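Local structure of farnesyl diphosphate phosphatase YisP (Bacillus subtilis subsp. subtilis, 3WE9) at residues F185-A190 against T196-F201; R163-L168 against M203-I208; M8-E13 against L83-D88; E13-C18 against D88-T93. The protein hydrolyses farnesyl diphosphate to farnesol and diphosphate and is needed for biofilm formation. All blocks are in the same frame, centred on the assembly; numbering follows the deposited sequence.

Interaction 1: residues F185-A190 against T196-F201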
loop_
_atom_site.group_PDB
_atom_site.type_symbol
_atom_site.label_atom_id
_atom_site.label_comp_id
_atom_site.label_asym_id
_atom_site.label_seq_id
_atom_site.Cartn_x
_atom_site.Cartn_y
_atom_site.Cartn_z
ATOM N N PHE A 185 0.196 -19.852 -18.168
ATOM C CA PHE A 185 0.011 -19.146 -19.427
ATOM C C PHE A 185 1.152 -19.243 -20.437
ATOM O O PHE A 185 1.080 -18.644 -21.506
ATOM C CB PHE A 185 -0.305 -17.676 -19.114
ATOM C CG PHE A 185 -1.468 -17.503 -18.171
ATOM C CD1 PHE A 185 -2.739 -17.967 -18.523
ATOM C CD2 PHE A 185 -1.286 -16.928 -16.916
ATOM C CE1 PHE A 185 -3.813 -17.864 -17.628
ATOM C CE2 PHE A 185 -2.349 -16.818 -16.012
ATOM C CZ PHE A 185 -3.618 -17.290 -16.371
ATOM N N GLY A 186 2.195 -19.994 -20.103
ATOM C CA GLY A 186 3.312 -20.151 -21.019
ATOM C C GLY A 186 4.290 -18.988 -21.087
ATOM O O GLY A 186 4.949 -18.797 -22.110
ATOM N N TYR A 187 4.387 -18.204 -20.015
ATOM C CA TYR A 187 5.321 -17.085 -19.981
ATOM C C TYR A 187 6.629 -17.656 -19.449
ATOM O O TYR A 187 6.685 -18.169 -18.329
ATOM C CB TYR A 187 4.811 -15.969 -19.058
ATOM C CG TYR A 187 5.599 -14.680 -19.186
ATOM C CD1 TYR A 187 5.716 -14.034 -20.420
ATOM C CD2 TYR A 187 6.233 -14.110 -18.081
ATOM C CE1 TYR A 187 6.449 -12.853 -20.547
ATOM C CE2 TYR A 187 6.968 -12.929 -18.199
ATOM C CZ TYR A 187 7.072 -12.310 -19.440
ATOM O OH TYR A 187 7.811 -11.152 -19.571
ATOM N N THR A 188 7.686 -17.548 -20.246
ATOM C CA THR A 188 8.981 -18.118 -19.878
ATOM C C THR A 188 9.931 -17.257 -19.058
ATOM O O THR A 188 9.826 -16.037 -19.046
ATOM C CB THR A 188 9.734 -18.541 -21.145
ATOM O OG1 THR A 188 10.068 -17.368 -21.902
ATOM C CG2 THR A 188 8.858 -19.438 -21.999
ATOM N N GLU A 189 10.871 -17.915 -18.376
ATOM C CA GLU A 189 11.881 -17.210 -17.595
ATOM C C GLU A 189 12.640 -16.299 -18.554
ATOM O O GLU A 189 13.018 -15.187 -18.201
ATOM C CB GLU A 189 12.871 -18.196 -16.958
ATOM C CG GLU A 189 12.346 -18.963 -15.754
ATOM C CD GLU A 189 12.281 -18.116 -14.500
ATOM O OE1 GLU A 189 12.741 -16.954 -14.535
ATOM O OE2 GLU A 189 11.775 -18.614 -13.468
ATOM N N ALA A 190 12.864 -16.784 -19.773
ATOM C CA ALA A 190 13.577 -16.007 -20.786
ATOM C C ALA A 190 12.778 -14.760 -21.160
ATOM O O ALA A 190 13.349 -13.678 -21.305
ATOM C CB ALA A 190 13.834 -16.859 -22.028
ATOM N N THR A 196 9.763 -9.119 -21.833
ATOM C CA THR A 196 8.863 -9.231 -22.974
ATOM C C THR A 196 7.397 -9.122 -22.580
ATOM O O THR A 196 6.918 -9.859 -21.719
ATOM C CB THR A 196 9.054 -10.565 -23.719
ATOM O OG1 THR A 196 10.427 -10.697 -24.114
ATOM C CG2 THR A 196 8.164 -10.609 -24.962
ATOM N N VAL A 197 6.687 -8.196 -23.217
ATOM C CA VAL A 197 5.268 -8.014 -22.945
ATOM C C VAL A 197 4.480 -8.650 -24.078
ATOM O O VAL A 197 4.252 -8.031 -25.120
ATOM C CB VAL A 197 4.881 -6.527 -22.846
ATOM C CG1 VAL A 197 3.369 -6.400 -22.620
ATOM C CG2 VAL A 197 5.642 -5.869 -21.705
ATOM N N ASN A 198 4.097 -9.906 -23.882
ATOM C CA ASN A 198 3.322 -10.621 -24.879
ATOM C C ASN A 198 2.017 -11.044 -24.227
ATOM O O ASN A 198 1.755 -10.693 -23.072
ATOM C CB ASN A 198 4.093 -11.847 -25.392
ATOM C CG ASN A 198 4.652 -12.707 -24.266
ATOM O OD1 ASN A 198 4.129 -12.703 -23.151
ATOM N ND2 ASN A 198 5.711 -13.460 -24.562
ATOM N N LYS A 199 1.197 -11.788 -24.965
ATOM C CA LYS A 199 -0.085 -12.257 -24.452
ATOM C C LYS A 199 0.091 -13.079 -23.175
ATOM O O LYS A 199 -0.679 -12.943 -22.229
ATOM C CB LYS A 199 -0.802 -13.096 -25.512
ATOM C CG LYS A 199 -2.148 -13.646 -25.057
ATOM C CD LYS A 199 -3.106 -12.526 -24.661
ATOM C CE LYS A 199 -4.476 -13.081 -24.275
ATOM N NZ LYS A 199 -5.417 -12.017 -23.833
ATOM N N ALA A 200 1.106 -13.936 -23.160
ATOM C CA ALA A 200 1.390 -14.774 -21.995
ATOM C C ALA A 200 1.647 -13.892 -20.774
ATOM O O ALA A 200 1.232 -14.219 -19.656
ATOM C CB ALA A 200 2.604 -15.654 -22.273
ATOM N N PHE A 201 2.336 -12.774 -20.977
ATOM C CA PHE A 201 2.609 -11.878 -19.864
ATOM C C PHE A 201 1.367 -11.148 -19.375
ATOM O O PHE A 201 1.133 -11.055 -18.167
ATOM C CB PHE A 201 3.662 -10.825 -20.212
ATOM C CG PHE A 201 3.845 -9.801 -19.123
ATOM C CD1 PHE A 201 4.347 -10.179 -17.878
ATOM C CD2 PHE A 201 3.447 -8.481 -19.311
ATOM C CE1 PHE A 201 4.447 -9.256 -16.830
ATOM C CE2 PHE A 201 3.541 -7.550 -18.273
ATOM C CZ PHE A 201 4.041 -7.940 -17.028
#
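Tyr-187 and Phe-201 both hold CG opposite the backbone N (chi1 -169° and 174°), which lays their side chains next to each other, pointing the same way. The contact lies at an end of the all-alpha isoprenoid synthase fold, where the chain passes from helix 179-185 through the short helix 189-194 to helix 199-221. Gly-186, at positive phi, is the C-prime residue of a Schellman motif ending helix 179-185, and Asn-198 is the N-cap of helix 199-221. Over one face of the Tyr-187 ring sits CB of Phe-201, a CH-pi contact lying 3.9 Å from the ring centroid and shifted toward the rim. The two rings themselves meet obliquely, with centroids 5.3 Å apart. At the ring edge the hydroxyl gives a bond of 2.7 Å from Tyr-187 OH to Thr-196 O, the donor tilted somewhat from the carbonyl plane. A phenylalanine in place of Tyr-187 would probably leave that carbonyl without its donor and the loop before the capping asparagine less firmly tied. At the edge of the tyrosine ring, near its CB, Ala-200 CB lies 3.8 Å from Tyr-187 CA and 3.4 Å from Phe-185 O. Phe-256, from a loop, also touches both aromatic residues. The Asn-198 amide stands at 87° to the tyrosine ring, and its oxygen does double duty: OD1 lies 3.4 Å from Tyr-187 CD1 while accepting from Phe-201 N at 2.8 Å, the capping bond.

Interaction 2: residues R163-L168 against M203-I208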
loop_
_atom_site.group_PDB
_atom_site.type_symbol
_atom_site.label_atom_id
_atom_site.label_comp_id
_atom_site.label_asym_id
_atom_site.label_seq_id
_atom_site.Cartn_x
_atom_site.Cartn_y
_atom_site.Cartn_z
ATOM N N ARG A 163 1.059 -2.016 -6.158
ATOM C CA ARG A 163 2.405 -1.483 -6.269
ATOM C C ARG A 163 3.300 -2.493 -6.980
ATOM O O ARG A 163 4.088 -2.130 -7.854
ATOM C CB ARG A 163 2.965 -1.168 -4.879
ATOM C CG ARG A 163 2.355 0.071 -4.248
ATOM C CD ARG A 163 2.785 0.215 -2.803
ATOM N NE ARG A 163 2.416 1.516 -2.256
ATOM C CZ ARG A 163 3.056 2.651 -2.523
ATOM N NH1 ARG A 163 4.107 2.647 -3.332
ATOM N NH2 ARG A 163 2.647 3.789 -1.980
ATOM N N PHE A 164 3.170 -3.763 -6.606
ATOM C CA PHE A 164 3.968 -4.816 -7.221
ATOM C C PHE A 164 3.732 -4.874 -8.726
ATOM O O PHE A 164 4.675 -5.002 -9.500
ATOM C CB PHE A 164 3.632 -6.188 -6.618
ATOM C CG PHE A 164 4.090 -6.366 -5.194
ATOM C CD1 PHE A 164 4.857 -5.388 -4.556
ATOM C CD2 PHE A 164 3.771 -7.531 -4.494
ATOM C CE1 PHE A 164 5.301 -5.567 -3.247
ATOM C CE2 PHE A 164 4.210 -7.723 -3.180
ATOM C CZ PHE A 164 4.978 -6.739 -2.554
ATOM N N LEU A 165 2.464 -4.786 -9.126
ATOM C CA LEU A 165 2.074 -4.837 -10.535
ATOM C C LEU A 165 2.404 -3.582 -11.351
ATOM O O LEU A 165 2.316 -3.598 -12.581
ATOM C CB LEU A 165 0.565 -5.098 -10.636
ATOM C CG LEU A 165 0.060 -6.478 -10.180
ATOM C CD1 LEU A 165 -1.466 -6.482 -10.110
ATOM C CD2 LEU A 165 0.547 -7.543 -11.147
ATOM N N SER A 166 2.775 -2.506 -10.665
ATOM C CA SER A 166 3.081 -1.224 -11.308
ATOM C C SER A 166 4.528 -1.026 -11.759
ATOM O O SER A 166 4.836 -0.048 -12.444
ATOM C CB SER A 166 2.730 -0.073 -10.354
ATOM O OG SER A 166 1.364 -0.092 -9.980
ATOM N N ASP A 167 5.419 -1.936 -11.388
ATOM C CA ASP A 167 6.824 -1.754 -11.731
ATOM C C ASP A 167 7.594 -3.059 -11.602
ATOM O O ASP A 167 7.776 -3.575 -10.497
ATOM C CB ASP A 167 7.404 -0.689 -10.793
ATOM C CG ASP A 167 8.864 -0.366 -11.066
ATOM O OD1 ASP A 167 9.420 -0.790 -12.101
ATOM O OD2 ASP A 167 9.453 0.343 -10.224
ATOM N N LEU A 168 8.025 -3.593 -12.741
ATOM C CA LEU A 168 8.785 -4.837 -12.774
ATOM C C LEU A 168 10.157 -4.597 -13.399
ATOM O O LEU A 168 10.710 -5.473 -14.068
ATOM C CB LEU A 168 8.018 -5.896 -13.574
ATOM C CG LEU A 168 6.622 -6.266 -13.044
ATOM C CD1 LEU A 168 6.006 -7.341 -13.944
ATOM C CD2 LEU A 168 6.724 -6.759 -11.601
ATOM N N MET A 203 -1.673 -12.070 -19.601
ATOM C CA MET A 203 -2.554 -13.030 -18.937
ATOM C C MET A 203 -2.060 -13.278 -17.511
ATOM O O MET A 203 -2.856 -13.394 -16.582
ATOM C CB MET A 203 -2.596 -14.351 -19.708
ATOM C CG MET A 203 -3.406 -14.259 -20.986
ATOM S SD MET A 203 -3.409 -15.811 -21.880
ATOM C CE MET A 203 -4.793 -16.651 -21.087
ATOM N N THR A 204 -0.741 -13.353 -17.354
ATOM C CA THR A 204 -0.122 -13.559 -16.050
ATOM C C THR A 204 -0.425 -12.349 -15.168
ATOM O O THR A 204 -0.861 -12.482 -14.023
ATOM C CB THR A 204 1.411 -13.707 -16.187
ATOM O OG1 THR A 204 1.707 -14.891 -16.943
ATOM C CG2 THR A 204 2.077 -13.796 -14.800
ATOM N N TRP A 205 -0.206 -11.162 -15.724
ATOM C CA TRP A 205 -0.441 -9.917 -15.007
ATOM C C TRP A 205 -1.910 -9.770 -14.607
ATOM O O TRP A 205 -2.211 -9.423 -13.472
ATOM C CB TRP A 205 -0.022 -8.733 -15.886
ATOM C CG TRP A 205 0.009 -7.417 -15.187
ATOM C CD1 TRP A 205 1.093 -6.821 -14.604
ATOM C CD2 TRP A 205 -1.085 -6.502 -15.030
ATOM N NE1 TRP A 205 0.745 -5.588 -14.101
ATOM C CE2 TRP A 205 -0.584 -5.368 -14.346
ATOM C CE3 TRP A 205 -2.435 -6.530 -15.400
ATOM C CZ2 TRP A 205 -1.392 -4.265 -14.029
ATOM C CZ3 TRP A 205 -3.243 -5.427 -15.084
ATOM C CH2 TRP A 205 -2.714 -4.313 -14.404
ATOM N N GLU A 206 -2.818 -10.028 -15.546
ATOM C CA GLU A 206 -4.246 -9.906 -15.270
ATOM C C GLU A 206 -4.732 -10.935 -14.245
ATOM O O GLU A 206 -5.647 -10.668 -13.468
ATOM C CB GLU A 206 -5.051 -10.028 -16.570
ATOM C CG GLU A 206 -4.894 -8.836 -17.536
ATOM C CD GLU A 206 -5.445 -7.524 -16.975
ATOM O OE1 GLU A 206 -6.155 -7.561 -15.949
ATOM O OE2 GLU A 206 -5.176 -6.449 -17.564
ATOM N N TYR A 207 -4.109 -12.106 -14.236
ATOM C CA TYR A 207 -4.495 -13.148 -13.288
ATOM C C TYR A 207 -4.227 -12.657 -11.864
ATOM O O TYR A 207 -5.031 -12.886 -10.959
ATOM C CB TYR A 207 -3.713 -14.436 -13.559
ATOM C CG TYR A 207 -4.268 -15.657 -12.850
ATOM C CD1 TYR A 207 -5.414 -16.300 -13.321
ATOM C CD2 TYR A 207 -3.640 -16.175 -11.719
ATOM C CE1 TYR A 207 -5.921 -17.435 -12.683
ATOM C CE2 TYR A 207 -4.137 -17.308 -11.070
ATOM C CZ TYR A 207 -5.276 -17.934 -11.560
ATOM O OH TYR A 207 -5.755 -19.065 -10.940
ATOM N N ILE A 208 -3.094 -11.980 -11.676
ATOM C CA ILE A 208 -2.721 -11.437 -10.372
ATOM C C ILE A 208 -3.554 -10.182 -10.079
ATOM O O ILE A 208 -3.981 -9.960 -8.944
ATOM C CB ILE A 208 -1.204 -11.085 -10.333
ATOM C CG1 ILE A 208 -0.379 -12.346 -10.618
ATOM C CG2 ILE A 208 -0.817 -10.498 -8.969
ATOM C CD1 ILE A 208 1.105 -12.081 -10.828
#
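Leu-165 of helix 145-165 faces Trp-205 on the flank of helix 199-221, their CA atoms 7.2 Å apart. The contact lies within the helical bundle of the squalene/phytoene synthase family. Trp-205 grips Leu-165 twice, by an edge and by a face. With CG opposite the backbone N (chi1 -170°), its indole reaches across the gap and gives a nearly straight bond of 3.0 Å from NE1 to Leu-165 O, at an N-H...O angle of 171°. The oxygen lies in the indole plane, 2° out of it, as suits the in-plane N-H. Over one face comes CD2 of the same leucine, 3.7 Å from the centroid of the five-membered ring in a CH-pi contact. The bond satisfies the N-H of this buried residue, and together with the leucine methyl it probably leaves the indole little scope to rotate. His-253 meets the tryptophan edge-to-face, and Leu-245 and Ile-248 of helix 228-250 pack on it too. Just beyond, Asp-167 begins a DXXXD sequence of the kind that in relatives binds magnesium and diphosphate, and probably does so here. One turn along the second helix, Ile-208 adds its CG2 branch, 3.9 Å from Leu-165 CD2.

Interaction 3: residues M8-E13 against L83-D88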
loop_
_atom_site.group_PDB
_atom_site.type_symbol
_atom_site.label_atom_id
_atom_site.label_comp_id
_atom_site.label_asym_id
_atom_site.label_seq_id
_atom_site.Cartn_x
_atom_site.Cartn_y
_atom_site.Cartn_z
ATOM N N MET A 8 7.122 18.206 22.996
ATOM C CA MET A 8 5.997 18.268 22.069
ATOM C C MET A 8 6.421 19.013 20.811
ATOM O O MET A 8 6.004 18.673 19.707
ATOM C CB MET A 8 4.798 18.973 22.710
ATOM C CG MET A 8 3.540 18.999 21.842
ATOM S SD MET A 8 2.997 17.355 21.263
ATOM C CE MET A 8 3.101 16.404 22.773
ATOM N N LYS A 9 7.250 20.036 20.980
ATOM C CA LYS A 9 7.726 20.798 19.836
ATOM C C LYS A 9 8.487 19.857 18.912
ATOM O O LYS A 9 8.336 19.903 17.693
ATOM C CB LYS A 9 8.644 21.933 20.294
ATOM C CG LYS A 9 7.941 23.019 21.087
ATOM C CD LYS A 9 8.908 24.131 21.455
ATOM C CE LYS A 9 8.224 25.238 22.239
ATOM N NZ LYS A 9 9.189 26.328 22.580
ATOM N N GLU A 10 9.300 18.993 19.507
ATOM C CA GLU A 10 10.086 18.038 18.743
ATOM C C GLU A 10 9.188 17.008 18.070
ATOM O O GLU A 10 9.473 16.551 16.962
ATOM C CB GLU A 10 11.085 17.345 19.661
ATOM C CG GLU A 10 11.876 18.324 20.503
ATOM C CD GLU A 10 13.043 17.678 21.200
ATOM O OE1 GLU A 10 12.868 16.577 21.767
ATOM O OE2 GLU A 10 14.136 18.278 21.184
ATOM N N ILE A 11 8.101 16.643 18.744
ATOM C CA ILE A 11 7.153 15.683 18.191
ATOM C C ILE A 11 6.473 16.264 16.952
ATOM O O ILE A 11 6.314 15.574 15.948
ATOM C CB ILE A 11 6.092 15.295 19.246
ATOM C CG1 ILE A 11 6.746 14.399 20.300
ATOM C CG2 ILE A 11 4.902 14.593 18.583
ATOM C CD1 ILE A 11 5.884 14.108 21.507
ATOM N N LYS A 12 6.081 17.533 17.023
ATOM C CA LYS A 12 5.424 18.195 15.895
ATOM C C LYS A 12 6.378 18.299 14.710
ATOM O O LYS A 12 5.969 18.179 13.554
ATOM C CB LYS A 12 4.948 19.593 16.299
ATOM C CG LYS A 12 3.753 19.607 17.251
ATOM C CD LYS A 12 2.453 19.213 16.543
ATOM C CE LYS A 12 1.251 19.314 17.484
ATOM N NZ LYS A 12 1.128 20.670 18.099
ATOM N N GLU A 13 7.650 18.539 15.002
ATOM C CA GLU A 13 8.654 18.633 13.951
ATOM C C GLU A 13 8.784 17.278 13.274
ATOM O O GLU A 13 8.775 17.186 12.047
ATOM C CB GLU A 13 10.008 19.040 14.533
ATOM C CG GLU A 13 10.175 20.532 14.730
ATOM C CD GLU A 13 11.542 20.894 15.275
ATOM O OE1 GLU A 13 12.554 20.413 14.717
ATOM O OE2 GLU A 13 11.603 21.661 16.261
ATOM N N LEU A 83 12.733 10.109 14.397
ATOM C CA LEU A 83 11.369 10.124 13.885
ATOM C C LEU A 83 10.499 9.329 14.850
ATOM O O LEU A 83 9.269 9.382 14.789
ATOM C CB LEU A 83 11.331 9.485 12.494
ATOM C CG LEU A 83 11.034 10.373 11.283
ATOM C CD1 LEU A 83 11.734 11.714 11.412
ATOM C CD2 LEU A 83 11.475 9.637 10.027
ATOM N N TRP A 84 11.159 8.604 15.748
ATOM C CA TRP A 84 10.483 7.777 16.738
ATOM C C TRP A 84 9.628 8.581 17.701
ATOM O O TRP A 84 8.652 8.067 18.251
ATOM C CB TRP A 84 11.500 6.966 17.537
ATOM C CG TRP A 84 12.219 5.934 16.730
ATOM C CD1 TRP A 84 11.654 4.972 15.938
ATOM C CD2 TRP A 84 13.634 5.720 16.673
ATOM N NE1 TRP A 84 12.630 4.172 15.394
ATOM C CE2 TRP A 84 13.855 4.608 15.829
ATOM C CE3 TRP A 84 14.739 6.360 17.254
ATOM C CZ2 TRP A 84 15.138 4.118 15.553
ATOM C CZ3 TRP A 84 16.017 5.871 16.978
ATOM C CH2 TRP A 84 16.202 4.760 16.135
ATOM N N LYS A 85 9.997 9.840 17.914
ATOM C CA LYS A 85 9.249 10.703 18.821
ATOM C C LYS A 85 7.797 10.800 18.361
ATOM O O LYS A 85 6.873 10.649 19.158
ATOM C CB LYS A 85 9.876 12.100 18.858
ATOM C CG LYS A 85 11.374 12.098 19.103
ATOM C CD LYS A 85 11.965 13.493 18.984
ATOM C CE LYS A 85 13.482 13.434 18.865
ATOM N NZ LYS A 85 14.100 14.782 18.730
ATOM N N ALA A 86 7.607 11.051 17.069
ATOM C CA ALA A 86 6.271 11.166 16.498
ATOM C C ALA A 86 5.583 9.808 16.486
ATOM O O ALA A 86 4.370 9.714 16.681
ATOM C CB ALA A 86 6.354 11.721 15.084
ATOM N N PHE A 87 6.361 8.754 16.263
ATOM C CA PHE A 87 5.803 7.409 16.231
ATOM C C PHE A 87 5.304 6.972 17.605
ATOM O O PHE A 87 4.242 6.354 17.713
ATOM C CB PHE A 87 6.840 6.412 15.706
ATOM C CG PHE A 87 6.298 5.030 15.525
ATOM C CD1 PHE A 87 6.341 4.109 16.568
ATOM C CD2 PHE A 87 5.705 4.657 14.320
ATOM C CE1 PHE A 87 5.803 2.838 16.416
ATOM C CE2 PHE A 87 5.163 3.388 14.158
ATOM C CZ PHE A 87 5.213 2.475 15.212
ATOM N N ASP A 88 6.064 7.284 18.651
ATOM C CA ASP A 88 5.644 6.922 20.000
ATOM C C ASP A 88 4.391 7.708 20.358
ATOM O O ASP A 88 3.496 7.196 21.025
ATOM C CB ASP A 88 6.731 7.231 21.029
ATOM C CG ASP A 88 6.248 7.017 22.459
ATOM O OD1 ASP A 88 5.889 5.870 22.809
ATOM O OD2 ASP A 88 6.219 7.998 23.233
#
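The carboxylate of Glu-10 is the one flat side-chain group that takes part here, and Lys-85 NZ stands over one of its faces, not at its edge. From that perch NZ is 3.7 Å from Glu-10 OE1 and 4.0 Å from Glu-10 CD, a long salt bridge in which the ammonium group is above the carboxylate plane and does not meet an oxygen head-on. The setting is a near-perpendicular helix crossing in this all-alpha fold: the axes of 8-13 and 84-88 pass 8.0 Å apart at a signed angle of -99°. Such a steep crossing confines contact to a small patch, whose middle is Ile-11 against Ala-86, with CA atoms 4.9 Å apart. The small side chain of Ala-86 probably helps the backbones come this near. Lys-85 runs out along the border of the patch: CG opposite the carbonyl carbon (chi1 -50°) and an extended chain beyond it carry the methylenes past the first helix to the charge. Its CD lies 4.0 Å from Glu-10 CB, giving the pair an apolar contact beneath the ion pair. Ile-11 uses its CG1 branch, 3.9 Å from Lys-85 O, crossing the root of the lysine chain obliquely. Ala-14 and Tyr-15, the next turn of helix 6-25, continue the packing on Ala-86. The methyl of that alanine, CB, rests 3.9 Å from Ile-11 O.

Interaction 4: residues E13-C18 against D88-T93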
loop_
_atom_site.group_PDB
_atom_site.type_symbol
_atom_site.label_atom_id
_atom_site.label_comp_id
_atom_site.label_asym_id
_atom_site.label_seq_id
_atom_site.Cartn_x
_atom_site.Cartn_y
_atom_site.Cartn_z
ATOM N N GLU A 13 7.650 18.539 15.002
ATOM C CA GLU A 13 8.654 18.633 13.951
ATOM C C GLU A 13 8.784 17.278 13.274
ATOM O O GLU A 13 8.775 17.186 12.047
ATOM C CB GLU A 13 10.008 19.040 14.533
ATOM C CG GLU A 13 10.175 20.532 14.730
ATOM C CD GLU A 13 11.542 20.894 15.275
ATOM O OE1 GLU A 13 12.554 20.413 14.717
ATOM O OE2 GLU A 13 11.603 21.661 16.261
ATOM N N ALA A 14 8.903 16.231 14.088
ATOM C CA ALA A 14 9.032 14.869 13.590
ATOM C C ALA A 14 7.834 14.463 12.739
ATOM O O ALA A 14 7.992 13.766 11.739
ATOM C CB ALA A 14 9.201 13.900 14.753
ATOM N N TYR A 15 6.635 14.886 13.137
ATOM C CA TYR A 15 5.431 14.557 12.372
ATOM C C TYR A 15 5.480 15.197 10.982
ATOM O O TYR A 15 5.221 14.538 9.973
ATOM C CB TYR A 15 4.172 15.040 13.100
ATOM C CG TYR A 15 3.513 14.020 14.014
ATOM C CD1 TYR A 15 3.169 12.747 13.547
ATOM C CD2 TYR A 15 3.156 14.356 15.323
ATOM C CE1 TYR A 15 2.475 11.835 14.362
ATOM C CE2 TYR A 15 2.466 13.458 16.143
ATOM C CZ TYR A 15 2.125 12.200 15.655
ATOM O OH TYR A 15 1.423 11.317 16.451
ATOM N N GLN A 16 5.798 16.488 10.936
ATOM C CA GLN A 16 5.881 17.198 9.667
ATOM C C GLN A 16 6.856 16.513 8.728
ATOM O O GLN A 16 6.614 16.414 7.526
ATOM C CB GLN A 16 6.310 18.649 9.885
ATOM C CG GLN A 16 5.194 19.514 10.416
ATOM C CD GLN A 16 3.899 19.292 9.657
ATOM O OE1 GLN A 16 3.857 19.409 8.431
ATOM N NE2 GLN A 16 2.836 18.964 10.383
ATOM N N GLN A 17 7.959 16.032 9.282
ATOM C CA GLN A 17 8.949 15.350 8.474
ATOM C C GLN A 17 8.382 14.011 8.012
ATOM O O GLN A 17 8.696 13.539 6.920
ATOM C CB GLN A 17 10.236 15.176 9.276
ATOM C CG GLN A 17 10.799 16.518 9.719
ATOM C CD GLN A 17 12.126 16.409 10.437
ATOM O OE1 GLN A 17 12.695 17.418 10.862
ATOM N NE2 GLN A 17 12.631 15.189 10.575
ATOM N N CYS A 18 7.538 13.400 8.839
ATOM C CA CYS A 18 6.919 12.136 8.454
ATOM C C CYS A 18 6.025 12.414 7.248
ATOM O O CYS A 18 5.932 11.597 6.335
ATOM C CB CYS A 18 6.081 11.560 9.602
ATOM S SG CYS A 18 7.034 10.771 10.928
ATOM N N ASP A 88 6.064 7.284 18.651
ATOM C CA ASP A 88 5.644 6.922 20.000
ATOM C C ASP A 88 4.391 7.708 20.358
ATOM O O ASP A 88 3.496 7.196 21.025
ATOM C CB ASP A 88 6.731 7.231 21.029
ATOM C CG ASP A 88 6.248 7.017 22.459
ATOM O OD1 ASP A 88 5.889 5.870 22.809
ATOM O OD2 ASP A 88 6.219 7.998 23.233
ATOM N N HIS A 89 4.334 8.962 19.918
ATOM C CA HIS A 89 3.173 9.793 20.197
ATOM C C HIS A 89 1.933 9.165 19.567
ATOM O O HIS A 89 0.893 9.028 20.216
ATOM C CB HIS A 89 3.359 11.203 19.635
ATOM C CG HIS A 89 2.156 12.077 19.813
ATOM N ND1 HIS A 89 1.894 12.757 20.984
ATOM C CD2 HIS A 89 1.118 12.341 18.985
ATOM C CE1 HIS A 89 0.748 13.402 20.869
ATOM N NE2 HIS A 89 0.255 13.166 19.666
ATOM N N ALA A 90 2.047 8.798 18.291
ATOM C CA ALA A 90 0.935 8.185 17.566
ATOM C C ALA A 90 0.519 6.886 18.247
ATOM O O ALA A 90 -0.667 6.592 18.404
ATOM C CB ALA A 90 1.344 7.906 16.128
ATOM N N TYR A 91 1.518 6.115 18.657
ATOM C CA TYR A 91 1.298 4.840 19.318
ATOM C C TYR A 91 0.470 4.995 20.594
ATOM O O TYR A 91 -0.478 4.243 20.835
ATOM C CB TYR A 91 2.647 4.213 19.661
ATOM C CG TYR A 91 2.563 2.763 20.057
ATOM C CD1 TYR A 91 2.581 1.757 19.091
ATOM C CD2 TYR A 91 2.455 2.391 21.395
ATOM C CE1 TYR A 91 2.499 0.415 19.447
ATOM C CE2 TYR A 91 2.369 1.053 21.765
ATOM C CZ TYR A 91 2.394 0.071 20.785
ATOM O OH TYR A 91 2.321 -1.256 21.145
ATOM N N ARG A 92 0.841 5.977 21.409
ATOM C CA ARG A 92 0.157 6.234 22.670
ATOM C C ARG A 92 -1.192 6.924 22.489
ATOM O O ARG A 92 -2.119 6.720 23.272
ATOM C CB ARG A 92 1.051 7.089 23.572
ATOM C CG ARG A 92 2.280 6.365 24.105
ATOM C CD ARG A 92 3.239 7.353 24.748
ATOM N NE ARG A 92 2.496 8.433 25.376
ATOM C CZ ARG A 92 2.562 9.707 25.001
ATOM N NH1 ARG A 92 3.351 10.076 24.000
ATOM N NH2 ARG A 92 1.811 10.606 25.614
ATOM N N THR A 93 -1.299 7.737 21.449
ATOM C CA THR A 93 -2.530 8.462 21.184
ATOM C C THR A 93 -3.656 7.581 20.660
ATOM O O THR A 93 -4.817 7.748 21.053
ATOM C CB THR A 93 -2.277 9.597 20.168
ATOM O OG1 THR A 93 -1.240 10.455 20.665
ATOM C CG2 THR A 93 -3.550 10.406 19.939
#
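Tyr-15 and Ala-90 mark where helices 6-25 and 84-94 come nearest in these two segments, yet their CA atoms are 9.4 Å apart, and a long side chain has to span the gap. It is helix-to-helix packing within the all-alpha bundle. Tyr-15 points straight across, its chi1 of -93° lying off a staggered position, and brings its hydroxyl to the backbone of the second helix. OH is 3.4 Å from Ala-90 CB and 3.2 Å from Ala-90 N, but the angle at that N-H is too poor for a hydrogen bond. His-89 stands beside the phenol with its ring nearly perpendicular (89°); its detailed placement there is doubtful. A leucine in place of Tyr-15 would probably stop short, opening a gap beside the Ala-90 methyl. Gln-42 of helix 38-54 touches the tyrosine as well. One turn on, Thr-93 folds back on its own helix, OG1 donating to His-89 O at 2.6 Å from above the carbonyl plane, while Thr-93 N donates to the same oxygen at 2.8 Å.

Starting from the N terminus, helix 6-25 meets helix 84-94 in interactions 3 and 4, which close loops of about 70 residues that include the unmodelled 57-81. The segments alternate along the chain, so the two loops cross, and they share Glu-13 and Asp-88: together they are one continuous seam, with Ile-11 CG2 against His-89 CB at the join. Only after it does interaction 2 open at helix 145-165 and close on helix 199-221; interaction 1 falls within that loop as a short local loop that carries helix 189-194 and leads into the same helix. These two touch through Phe-185 and Phe-201. The pairs lie on opposite sides of the chain's centre, interactions 1 and 3 being about 48 Å apart between centres.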